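Long-range contacts in endo-beta-mannanase (Rhizomucor miehei, PDB 4QP0), which probably hydrolyses internal beta-1,4-mannosidic linkages at random in mannans, galactomannans and glucomannans, as a secreted glycoside hydrolase of family 5: residues T254-W262 / W270-H278; K287-G295 / V313-W324. All blocks are in the same frame, centred on the assembly; numbering follows the deposited sequence.

Overall arrangement
Both contacts are buried in the same sector of the TIM barrel, their centres about 10 Å apart, and they follow one another along the chain. Contact 1 lays helix 270-284 against strand 253-257 from the outside of the barrel, largely through aromatic side chains, with one indole-to-carbonyl bond between the segments. Contact 2 lies mainly within the wall itself, where strands 289-294 and 320-323 run parallel, so backbone bonds dominate and side chains add to them; it buries 692 Å² against 456 Å² for contact 1. Strand 289-294 links the two, since it also pairs with strand 253-257, and Met-291 reaches Ile-275 of the contact 1 helix.

Contact 1: T254-W262 / W270-H278; sequences TFHLYPEAW and WSVQWIKDH
Phe-255 packs on Trp-274 and His-278, and Leu-257 on Trp-274, in a buried strand-to-helix contact: strand 253-257 of the barrel wall meets helix 270-284, which runs back almost antiparallel along its outer side, the two local axes 9.8 Å apart. Aromatic rings do most of the work. The Phe-255 and His-278 rings form an offset stack, centroids 3.8 Å apart and planes only 4° from parallel, and CB of His-278 also sits over the Phe-255 face. His-278 also stacks with Phe-223.

Trp-274 extends from the helix toward the strand, its CG opposite the backbone N (chi1 -178°), and this brings NE1 to the carbonyl of His-256. The bond from Trp-274 NE1 to His-256 O is 2.9 Å long with 163° at the hydrogen, and the oxygen lies near the indole plane, which helps fix how the ring is turned. The indole is flanked on its two sides by the edges of Phe-255 and Trp-262, each in an offset edge-to-face pair. CD1 of Leu-257 touches CD1 of Trp-274 at 3.5 Å, while CD2 of Leu-257 faces CD1 of Ile-275. Toward the start of the helix, Trp-262 CE3 meets Trp-270 CH2 at 3.6 Å, and CB of Pro-259 rests 3.5 Å from OG of Ser-271. The imidazole of His-256 points the other way, bonded to Glu-175 and Glu-292. One strand side packing on a helix, the other facing inward, is what the beta-alpha-beta unit of a TIM barrel looks like.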
loop_
_atom_site.group_PDB
_atom_site.type_symbol
_atom_site.label_atom_id
_atom_site.label_comp_id
_atom_site.label_asym_id
_atom_site.label_seq_id
_atom_site.Cartn_x
_atom_site.Cartn_y
_atom_site.Cartn_z
ATOM N N THR A 254 1.298 -6.862 5.274
ATOM C CA THR A 254 0.689 -6.710 3.967
ATOM C C THR A 254 1.251 -7.718 2.988
ATOM O O THR A 254 2.447 -8.016 3.003
ATOM C CB THR A 254 0.940 -5.307 3.400
ATOM O OG1 THR A 254 2.291 -4.926 3.692
ATOM C CG2 THR A 254 0.002 -4.302 4.033
ATOM N N PHE A 255 0.369 -8.237 2.146
ATOM C CA PHE A 255 0.766 -9.042 1.006
ATOM C C PHE A 255 -0.107 -8.805 -0.239
ATOM O O PHE A 255 -1.262 -8.363 -0.157
ATOM C CB PHE A 255 0.871 -10.528 1.378
ATOM C CG PHE A 255 -0.451 -11.248 1.480
ATOM C CD1 PHE A 255 -0.863 -12.108 0.471
ATOM C CD2 PHE A 255 -1.263 -11.101 2.600
ATOM C CE1 PHE A 255 -2.063 -12.800 0.565
ATOM C CE2 PHE A 255 -2.471 -11.790 2.701
ATOM C CZ PHE A 255 -2.864 -12.645 1.684
ATOM N N HIS A 256 0.482 -9.085 -1.395
ATOM C CA HIS A 256 -0.153 -8.860 -2.679
ATOM C C HIS A 256 -0.324 -10.177 -3.362
ATOM O O HIS A 256 0.341 -11.150 -3.014
ATOM C CB HIS A 256 0.712 -7.931 -3.527
ATOM C CG HIS A 256 0.929 -6.566 -2.912
ATOM N ND1 HIS A 256 1.257 -5.489 -3.643
ATOM C CD2 HIS A 256 0.826 -6.128 -1.593
ATOM C CE1 HIS A 256 1.376 -4.419 -2.833
ATOM N NE2 HIS A 256 1.115 -4.813 -1.581
ATOM N N LEU A 257 -1.227 -10.223 -4.335
ATOM C CA LEU A 257 -1.456 -11.431 -5.123
ATOM C C LEU A 257 -1.533 -11.126 -6.618
ATOM O O LEU A 257 -2.472 -10.482 -7.084
ATOM C CB LEU A 257 -2.708 -12.173 -4.634
ATOM C CG LEU A 257 -3.127 -13.463 -5.362
ATOM C CD1 LEU A 257 -1.981 -14.468 -5.416
ATOM C CD2 LEU A 257 -4.355 -14.080 -4.703
ATOM N N TYR A 258 -0.519 -11.591 -7.351
ATOM C CA TYR A 258 -0.449 -11.457 -8.808
ATOM C C TYR A 258 0.115 -12.730 -9.449
ATOM O O TYR A 258 1.319 -12.799 -9.754
ATOM C CB TYR A 258 0.387 -10.227 -9.202
ATOM C CG TYR A 258 -0.279 -8.908 -8.872
ATOM C CD1 TYR A 258 -1.310 -8.407 -9.670
ATOM C CD2 TYR A 258 0.107 -8.172 -7.754
ATOM C CE1 TYR A 258 -1.933 -7.209 -9.372
ATOM C CE2 TYR A 258 -0.505 -6.970 -7.451
ATOM C CZ TYR A 258 -1.527 -6.493 -8.263
ATOM O OH TYR A 258 -2.146 -5.292 -7.966
ATOM N N PRO A 259 -0.752 -13.748 -9.647
ATOM C CA PRO A 259 -0.287 -15.045 -10.163
ATOM C C PRO A 259 0.249 -14.994 -11.595
ATOM O O PRO A 259 1.166 -15.748 -11.921
ATOM C CB PRO A 259 -1.533 -15.937 -10.083
ATOM C CG PRO A 259 -2.686 -15.003 -10.009
ATOM C CD PRO A 259 -2.191 -13.766 -9.324
ATOM N N GLU A 260 -0.310 -14.112 -12.429
ATOM C CA GLU A 260 0.126 -13.975 -13.827
ATOM C C GLU A 260 1.520 -13.367 -13.918
ATOM O O GLU A 260 2.368 -13.870 -14.650
ATOM C CB GLU A 260 -0.872 -13.150 -14.638
ATOM C CG GLU A 260 -2.253 -13.776 -14.730
ATOM C CD GLU A 260 -3.262 -12.852 -15.386
ATOM O OE1 GLU A 260 -3.688 -11.863 -14.744
ATOM O OE2 GLU A 260 -3.636 -13.115 -16.551
ATOM N N ALA A 261 1.757 -12.303 -13.152
ATOM C CA ALA A 261 3.060 -11.642 -13.110
ATOM C C ALA A 261 4.141 -12.557 -12.554
ATOM O O ALA A 261 5.316 -12.434 -12.908
ATOM C CB ALA A 261 2.984 -10.362 -12.285
ATOM N N TRP A 262 3.735 -13.472 -11.680
ATOM C CA TRP A 262 4.668 -14.353 -10.993
ATOM C C TRP A 262 4.677 -15.704 -11.636
ATOM O O TRP A 262 5.409 -16.607 -11.209
ATOM C CB TRP A 262 4.296 -14.467 -9.516
ATOM C CG TRP A 262 4.222 -13.138 -8.796
ATOM C CD1 TRP A 262 4.738 -11.918 -9.211
ATOM C CD2 TRP A 262 3.601 -12.860 -7.494
ATOM N NE1 TRP A 262 4.475 -10.935 -8.296
ATOM C CE2 TRP A 262 3.803 -11.430 -7.242
ATOM C CE3 TRP A 262 2.916 -13.617 -6.556
ATOM C CZ2 TRP A 262 3.339 -10.812 -6.090
ATOM C CZ3 TRP A 262 2.453 -12.982 -5.396
ATOM C CH2 TRP A 262 2.664 -11.613 -5.170
ATOM N N TRP A 270 -2.017 -22.575 -6.240
ATOM C CA TRP A 270 -0.944 -21.764 -5.642
ATOM C C TRP A 270 -1.456 -20.525 -4.964
ATOM O O TRP A 270 -0.967 -20.151 -3.894
ATOM C CB TRP A 270 0.102 -21.397 -6.690
ATOM C CG TRP A 270 1.356 -20.761 -6.125
ATOM C CD1 TRP A 270 2.556 -21.393 -5.792
ATOM C CD2 TRP A 270 1.579 -19.337 -5.820
ATOM N NE1 TRP A 270 3.474 -20.487 -5.316
ATOM C CE2 TRP A 270 2.957 -19.238 -5.305
ATOM C CE3 TRP A 270 0.809 -18.183 -5.917
ATOM C CZ2 TRP A 270 3.511 -18.027 -4.913
ATOM C CZ3 TRP A 270 1.381 -16.964 -5.517
ATOM C CH2 TRP A 270 2.698 -16.893 -5.024
ATOM N N SER A 271 -2.456 -19.893 -5.575
ATOM C CA SER A 271 -2.989 -18.626 -5.100
ATOM C C SER A 271 -3.804 -18.784 -3.826
ATOM O O SER A 271 -3.654 -17.994 -2.895
ATOM C CB SER A 271 -3.826 -17.948 -6.190
ATOM O OG SER A 271 -3.001 -17.446 -7.231
ATOM N N VAL A 272 -4.671 -19.796 -3.792
ATOM C CA VAL A 272 -5.408 -20.111 -2.585
ATOM C C VAL A 272 -4.423 -20.461 -1.478
ATOM O O VAL A 272 -4.537 -19.970 -0.362
ATOM C CB VAL A 272 -6.376 -21.286 -2.791
ATOM C CG1 VAL A 272 -6.945 -21.740 -1.457
ATOM C CG2 VAL A 272 -7.495 -20.900 -3.744
ATOM N N GLN A 273 -3.457 -21.317 -1.785
ATOM C CA GLN A 273 -2.410 -21.657 -0.812
ATOM C C GLN A 273 -1.657 -20.416 -0.315
ATOM O O GLN A 273 -1.264 -20.357 0.845
ATOM C CB GLN A 273 -1.431 -22.690 -1.387
ATOM C CG GLN A 273 -0.389 -23.180 -0.394
ATOM C CD GLN A 273 -0.936 -24.247 0.535
ATOM O OE1 GLN A 273 -1.123 -25.389 0.123
ATOM N NE2 GLN A 273 -1.171 -23.888 1.797
ATOM N N TRP A 274 -1.484 -19.431 -1.189
ATOM C CA TRP A 274 -0.777 -18.187 -0.865
ATOM C C TRP A 274 -1.501 -17.370 0.179
ATOM O O TRP A 274 -0.868 -16.836 1.109
ATOM C CB TRP A 274 -0.603 -17.382 -2.146
ATOM C CG TRP A 274 0.141 -16.069 -2.039
ATOM C CD1 TRP A 274 -0.359 -14.795 -2.282
ATOM C CD2 TRP A 274 1.560 -15.863 -1.720
ATOM N NE1 TRP A 274 0.619 -13.844 -2.126
ATOM C CE2 TRP A 274 1.789 -14.412 -1.785
ATOM C CE3 TRP A 274 2.618 -16.695 -1.393
ATOM C CZ2 TRP A 274 3.036 -13.847 -1.527
ATOM C CZ3 TRP A 274 3.875 -16.111 -1.137
ATOM C CH2 TRP A 274 4.070 -14.722 -1.200
ATOM N N ILE A 275 -2.827 -17.266 0.031
ATOM C CA ILE A 275 -3.684 -16.563 0.993
ATOM C C ILE A 275 -3.663 -17.293 2.337
ATOM O O ILE A 275 -3.325 -16.702 3.365
ATOM C CB ILE A 275 -5.149 -16.427 0.483
ATOM C CG1 ILE A 275 -5.205 -15.587 -0.796
ATOM C CG2 ILE A 275 -6.055 -15.816 1.551
ATOM C CD1 ILE A 275 -6.382 -15.903 -1.691
ATOM N N LYS A 276 -4.028 -18.577 2.319
ATOM C CA LYS A 276 -4.007 -19.430 3.512
ATOM C C LYS A 276 -2.690 -19.262 4.280
ATOM O O LYS A 276 -2.696 -19.105 5.503
ATOM C CB LYS A 276 -4.214 -20.900 3.132
ATOM C CG LYS A 276 -5.623 -21.257 2.687
ATOM C CD LYS A 276 -5.671 -22.581 1.940
ATOM C CE LYS A 276 -5.989 -23.765 2.837
ATOM N NZ LYS A 276 -4.772 -24.411 3.394
ATOM N N ASP A 277 -1.570 -19.291 3.554
ATOM C CA ASP A 277 -0.236 -19.120 4.162
ATOM C C ASP A 277 -0.070 -17.791 4.897
ATOM O O ASP A 277 0.543 -17.748 5.957
ATOM C CB ASP A 277 0.882 -19.306 3.130
ATOM C CG ASP A 277 1.058 -20.765 2.707
ATOM O OD1 ASP A 277 0.527 -21.669 3.402
ATOM O OD2 ASP A 277 1.723 -21.009 1.669
ATOM N N HIS A 278 -0.618 -16.716 4.344
ATOM C CA HIS A 278 -0.597 -15.427 5.033
ATOM C C HIS A 278 -1.615 -15.310 6.143
ATOM O O HIS A 278 -1.340 -14.666 7.158
ATOM C CB HIS A 278 -0.701 -14.274 4.044
ATOM C CG HIS A 278 0.481 -14.179 3.106
ATOM N ND1 HIS A 278 1.527 -13.376 3.344
ATOM C CD2 HIS A 278 0.756 -14.840 1.915
ATOM C CE1 HIS A 278 2.429 -13.512 2.355
ATOM N NE2 HIS A 278 1.954 -14.411 1.483
#

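Contact 2: K287-G295 / V313-W324; sequences KPVIMEEYG and VEDEDLAADAFW
Tyr-294 crosses obliquely over Asp-321 and Phe-323 where two neighbouring parallel strands of the TIM barrel, 289-294 and 320-323, lie side by side as the outer members of a beta-alpha-beta unit. Its CG sits between the backbone N and the carbonyl carbon (chi1 63°), which swings the ring across to the second strand. There the hydroxyl donates to Asp-321: OH to OD1 is 3.1 Å, approaching on the anti side and 32° out of the carboxylate plane. Gln-310 is the stronger partner of that hydroxyl, and OD2 of Asp-321 is held by His-352. CB of Phe-323 stands over one face of the Tyr-294 ring in a CH-pi contact, 3.6 Å from CZ.

Glu-293 and Trp-324 run alongside each other in the same direction, with carboxylate and indole planes 31° apart; CD of Glu-293 comes within 3.6 Å of CE3 of Trp-324. OE1 lies over one face of the indole, toward its rim; Tyr-258 on OE1 and Arg-53 on OE2 probably help hold the carboxylate there.

On the helix side, the Met-291 chain bends at its last torsion, about CG-SD, so that CE touches CG2 of Val-313 at 3.8 Å, while CD2 of Leu-318 lies against CB of Met-291. Met-291 is the centre of an inverse gamma turn yet bonds the neighbouring strand in both directions, its N to Ala-320 O (3.1 Å) and its O to Ala-322 N (2.7 Å). Farther along, Trp-324 N donates to Tyr-294 O (2.8 Å).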
loop_
_atom_site.group_PDB
_atom_site.type_symbol
_atom_site.label_atom_id
_atom_site.label_comp_id
_atom_site.label_asym_id
_atom_site.label_seq_id
_atom_site.Cartn_x
_atom_site.Cartn_y
_atom_site.Cartn_z
ATOM N N LYS A 287 -0.972 -10.540 14.822
ATOM C CA LYS A 287 -1.119 -9.266 14.107
ATOM C C LYS A 287 -1.982 -9.442 12.873
ATOM O O LYS A 287 -1.860 -10.456 12.179
ATOM C CB LYS A 287 0.231 -8.728 13.650
ATOM C CG LYS A 287 1.137 -8.289 14.767
ATOM C CD LYS A 287 2.316 -7.518 14.226
ATOM C CE LYS A 287 3.237 -7.163 15.377
ATOM N NZ LYS A 287 4.373 -6.315 14.933
ATOM N N PRO A 288 -2.836 -8.443 12.574
ATOM C CA PRO A 288 -3.652 -8.526 11.373
ATOM C C PRO A 288 -2.770 -8.504 10.135
ATOM O O PRO A 288 -1.683 -7.890 10.135
ATOM C CB PRO A 288 -4.496 -7.247 11.424
ATOM C CG PRO A 288 -4.393 -6.764 12.823
ATOM C CD PRO A 288 -3.012 -7.143 13.245
ATOM N N VAL A 289 -3.232 -9.210 9.108
ATOM C CA VAL A 289 -2.597 -9.203 7.804
ATOM C C VAL A 289 -3.671 -8.810 6.793
ATOM O O VAL A 289 -4.858 -9.099 6.984
ATOM C CB VAL A 289 -1.945 -10.567 7.478
ATOM C CG1 VAL A 289 -1.321 -10.558 6.093
ATOM C CG2 VAL A 289 -0.871 -10.897 8.504
ATOM N N ILE A 290 -3.245 -8.111 5.745
ATOM C CA ILE A 290 -4.149 -7.640 4.713
ATOM C C ILE A 290 -3.581 -7.969 3.334
ATOM O O ILE A 290 -2.420 -7.661 3.029
ATOM C CB ILE A 290 -4.449 -6.124 4.870
ATOM C CG1 ILE A 290 -5.511 -5.655 3.864
ATOM C CG2 ILE A 290 -3.173 -5.289 4.790
ATOM C CD1 ILE A 290 -5.768 -4.160 3.879
ATOM N N MET A 291 -4.393 -8.641 2.523
ATOM C CA MET A 291 -4.082 -8.839 1.115
ATOM C C MET A 291 -4.485 -7.545 0.441
ATOM O O MET A 291 -5.610 -7.390 -0.033
ATOM C CB MET A 291 -4.845 -10.023 0.532
ATOM C CG MET A 291 -4.558 -10.274 -0.939
ATOM S SD MET A 291 -5.057 -11.922 -1.459
ATOM C CE MET A 291 -6.849 -11.815 -1.429
ATOM N N GLU A 292 -3.559 -6.595 0.434
ATOM C CA GLU A 292 -3.923 -5.226 0.106
ATOM C C GLU A 292 -3.889 -4.954 -1.388
ATOM O O GLU A 292 -4.376 -3.915 -1.833
ATOM C CB GLU A 292 -3.022 -4.252 0.847
ATOM C CG GLU A 292 -1.547 -4.443 0.541
ATOM C CD GLU A 292 -0.745 -3.248 0.976
ATOM O OE1 GLU A 292 -1.354 -2.357 1.602
ATOM O OE2 GLU A 292 0.476 -3.196 0.697
ATOM N N GLU A 293 -3.286 -5.870 -2.143
ATOM C CA GLU A 293 -3.367 -5.863 -3.600
ATOM C C GLU A 293 -3.661 -7.266 -4.089
ATOM O O GLU A 293 -2.998 -8.224 -3.687
ATOM C CB GLU A 293 -2.064 -5.390 -4.244
ATOM C CG GLU A 293 -1.974 -3.896 -4.485
ATOM C CD GLU A 293 -0.754 -3.498 -5.316
ATOM O OE1 GLU A 293 -0.551 -4.058 -6.418
ATOM O OE2 GLU A 293 -0.004 -2.604 -4.870
ATOM N N TYR A 294 -4.673 -7.385 -4.937
ATOM C CA TYR A 294 -4.828 -8.580 -5.756
ATOM C C TYR A 294 -5.483 -8.235 -7.072
ATOM O O TYR A 294 -6.244 -7.266 -7.159
ATOM C CB TYR A 294 -5.541 -9.723 -5.023
ATOM C CG TYR A 294 -6.956 -9.473 -4.607
ATOM C CD1 TYR A 294 -8.019 -9.909 -5.396
ATOM C CD2 TYR A 294 -7.242 -8.852 -3.397
ATOM C CE1 TYR A 294 -9.334 -9.707 -5.001
ATOM C CE2 TYR A 294 -8.547 -8.639 -2.995
ATOM C CZ TYR A 294 -9.591 -9.069 -3.796
ATOM O OH TYR A 294 -10.888 -8.853 -3.398
ATOM N N GLY A 295 -5.152 -9.001 -8.102
ATOM C CA GLY A 295 -5.689 -8.718 -9.416
ATOM C C GLY A 295 -5.534 -9.831 -10.419
ATOM O O GLY A 295 -4.618 -10.647 -10.324
ATOM N N VAL A 313 -10.385 -15.958 2.003
ATOM C CA VAL A 313 -10.161 -14.858 2.957
ATOM C C VAL A 313 -11.186 -14.883 4.096
ATOM O O VAL A 313 -10.838 -14.641 5.267
ATOM C CB VAL A 313 -10.152 -13.488 2.245
ATOM C CG1 VAL A 313 -10.392 -12.354 3.225
ATOM C CG2 VAL A 313 -8.834 -13.274 1.517
ATOM N N GLU A 314 -12.440 -15.177 3.740
ATOM C CA GLU A 314 -13.522 -15.369 4.708
ATOM C C GLU A 314 -13.220 -16.514 5.678
ATOM O O GLU A 314 -13.127 -16.296 6.881
ATOM C CB GLU A 314 -14.859 -15.606 3.981
ATOM C CG GLU A 314 -15.574 -14.316 3.602
ATOM C CD GLU A 314 -16.375 -14.408 2.313
ATOM O OE1 GLU A 314 -16.989 -15.466 2.036
ATOM O OE2 GLU A 314 -16.400 -13.403 1.574
ATOM N N ASP A 315 -13.044 -17.723 5.143
ATOM C CA ASP A 315 -12.830 -18.930 5.948
ATOM C C ASP A 315 -11.540 -18.917 6.773
ATOM O O ASP A 315 -11.507 -19.446 7.887
ATOM C CB ASP A 315 -12.845 -20.171 5.051
ATOM C CG ASP A 315 -14.168 -20.360 4.333
ATOM O OD1 ASP A 315 -15.176 -19.756 4.751
ATOM O OD2 ASP A 315 -14.200 -21.127 3.346
ATOM N N GLU A 316 -10.480 -18.335 6.219
ATOM C CA GLU A 316 -9.199 -18.269 6.910
ATOM C C GLU A 316 -9.198 -17.161 7.958
ATOM O O GLU A 316 -8.259 -17.059 8.753
ATOM C CB GLU A 316 -8.046 -18.076 5.916
ATOM C CG GLU A 316 -7.694 -19.291 5.054
ATOM C CD GLU A 316 -7.310 -20.539 5.852
ATOM O OE1 GLU A 316 -6.669 -20.422 6.921
ATOM O OE2 GLU A 316 -7.645 -21.659 5.402
ATOM N N ASP A 317 -10.250 -16.336 7.948
ATOM C CA ASP A 317 -10.435 -15.237 8.902
ATOM C C ASP A 317 -9.346 -14.155 8.754
ATOM O O ASP A 317 -8.890 -13.550 9.740
ATOM C CB ASP A 317 -10.494 -15.780 10.339
ATOM C CG ASP A 317 -11.539 -15.084 11.189
ATOM O OD1 ASP A 317 -12.746 -15.246 10.898
ATOM O OD2 ASP A 317 -11.156 -14.395 12.160
ATOM N N LEU A 318 -8.936 -13.926 7.507
ATOM C CA LEU A 318 -7.965 -12.895 7.198
ATOM C C LEU A 318 -8.611 -11.555 7.504
ATOM O O LEU A 318 -9.801 -11.361 7.209
ATOM C CB LEU A 318 -7.524 -12.975 5.728
ATOM C CG LEU A 318 -6.290 -12.148 5.335
ATOM C CD1 LEU A 318 -5.001 -12.764 5.847
ATOM C CD2 LEU A 318 -6.218 -11.961 3.828
ATOM N N ALA A 319 -7.830 -10.648 8.094
ATOM C CA ALA A 319 -8.350 -9.370 8.597
ATOM C C ALA A 319 -9.051 -8.553 7.521
ATOM O O ALA A 319 -10.156 -8.046 7.740
ATOM C CB ALA A 319 -7.243 -8.554 9.255
ATOM N N ALA A 320 -8.422 -8.443 6.352
ATOM C CA ALA A 320 -8.990 -7.666 5.255
ATOM C C ALA A 320 -8.271 -7.913 3.942
ATOM O O ALA A 320 -7.193 -8.520 3.904
ATOM C CB ALA A 320 -8.947 -6.188 5.594
ATOM N N ASP A 321 -8.868 -7.422 2.862
ATOM C CA ASP A 321 -8.262 -7.502 1.541
ATOM C C ASP A 321 -8.680 -6.303 0.709
ATOM O O ASP A 321 -9.759 -5.748 0.915
ATOM C CB ASP A 321 -8.704 -8.779 0.841
ATOM C CG ASP A 321 -10.217 -8.887 0.746
ATOM O OD1 ASP A 321 -10.785 -8.447 -0.281
ATOM O OD2 ASP A 321 -10.833 -9.375 1.715
ATOM N N ALA A 322 -7.826 -5.907 -0.227
ATOM C CA ALA A 322 -8.115 -4.779 -1.111
ATOM C C ALA A 322 -7.720 -5.128 -2.535
ATOM O O ALA A 322 -6.560 -5.477 -2.803
ATOM C CB ALA A 322 -7.389 -3.522 -0.642
ATOM N N PHE A 323 -8.690 -5.054 -3.441
ATOM C CA PHE A 323 -8.457 -5.431 -4.827
ATOM C C PHE A 323 -7.845 -4.298 -5.611
ATOM O O PHE A 323 -8.017 -3.122 -5.279
ATOM C CB PHE A 323 -9.741 -5.911 -5.517
ATOM C CG PHE A 323 -10.687 -4.807 -5.892
ATOM C CD1 PHE A 323 -10.563 -4.148 -7.108
ATOM C CD2 PHE A 323 -11.717 -4.446 -5.042
ATOM C CE1 PHE A 323 -11.443 -3.138 -7.458
ATOM C CE2 PHE A 323 -12.609 -3.441 -5.385
ATOM C CZ PHE A 323 -12.470 -2.785 -6.597
ATOM N N TRP A 324 -7.136 -4.679 -6.662
ATOM C CA TRP A 324 -6.562 -3.737 -7.587
ATOM C C TRP A 324 -7.252 -3.948 -8.908
ATOM O O TRP A 324 -7.150 -5.029 -9.483
ATOM C CB TRP A 324 -5.056 -3.966 -7.688
ATOM C CG TRP A 324 -4.356 -3.067 -8.674
ATOM C CD1 TRP A 324 -4.406 -3.137 -10.059
ATOM C CD2 TRP A 324 -3.445 -1.939 -8.384
ATOM N NE1 TRP A 324 -3.631 -2.158 -10.627
ATOM C CE2 TRP A 324 -3.034 -1.401 -9.677
ATOM C CE3 TRP A 324 -2.965 -1.340 -7.227
ATOM C CZ2 TRP A 324 -2.173 -0.307 -9.787
ATOM C CZ3 TRP A 324 -2.101 -0.242 -7.345
ATOM C CH2 TRP A 324 -1.712 0.256 -8.596
#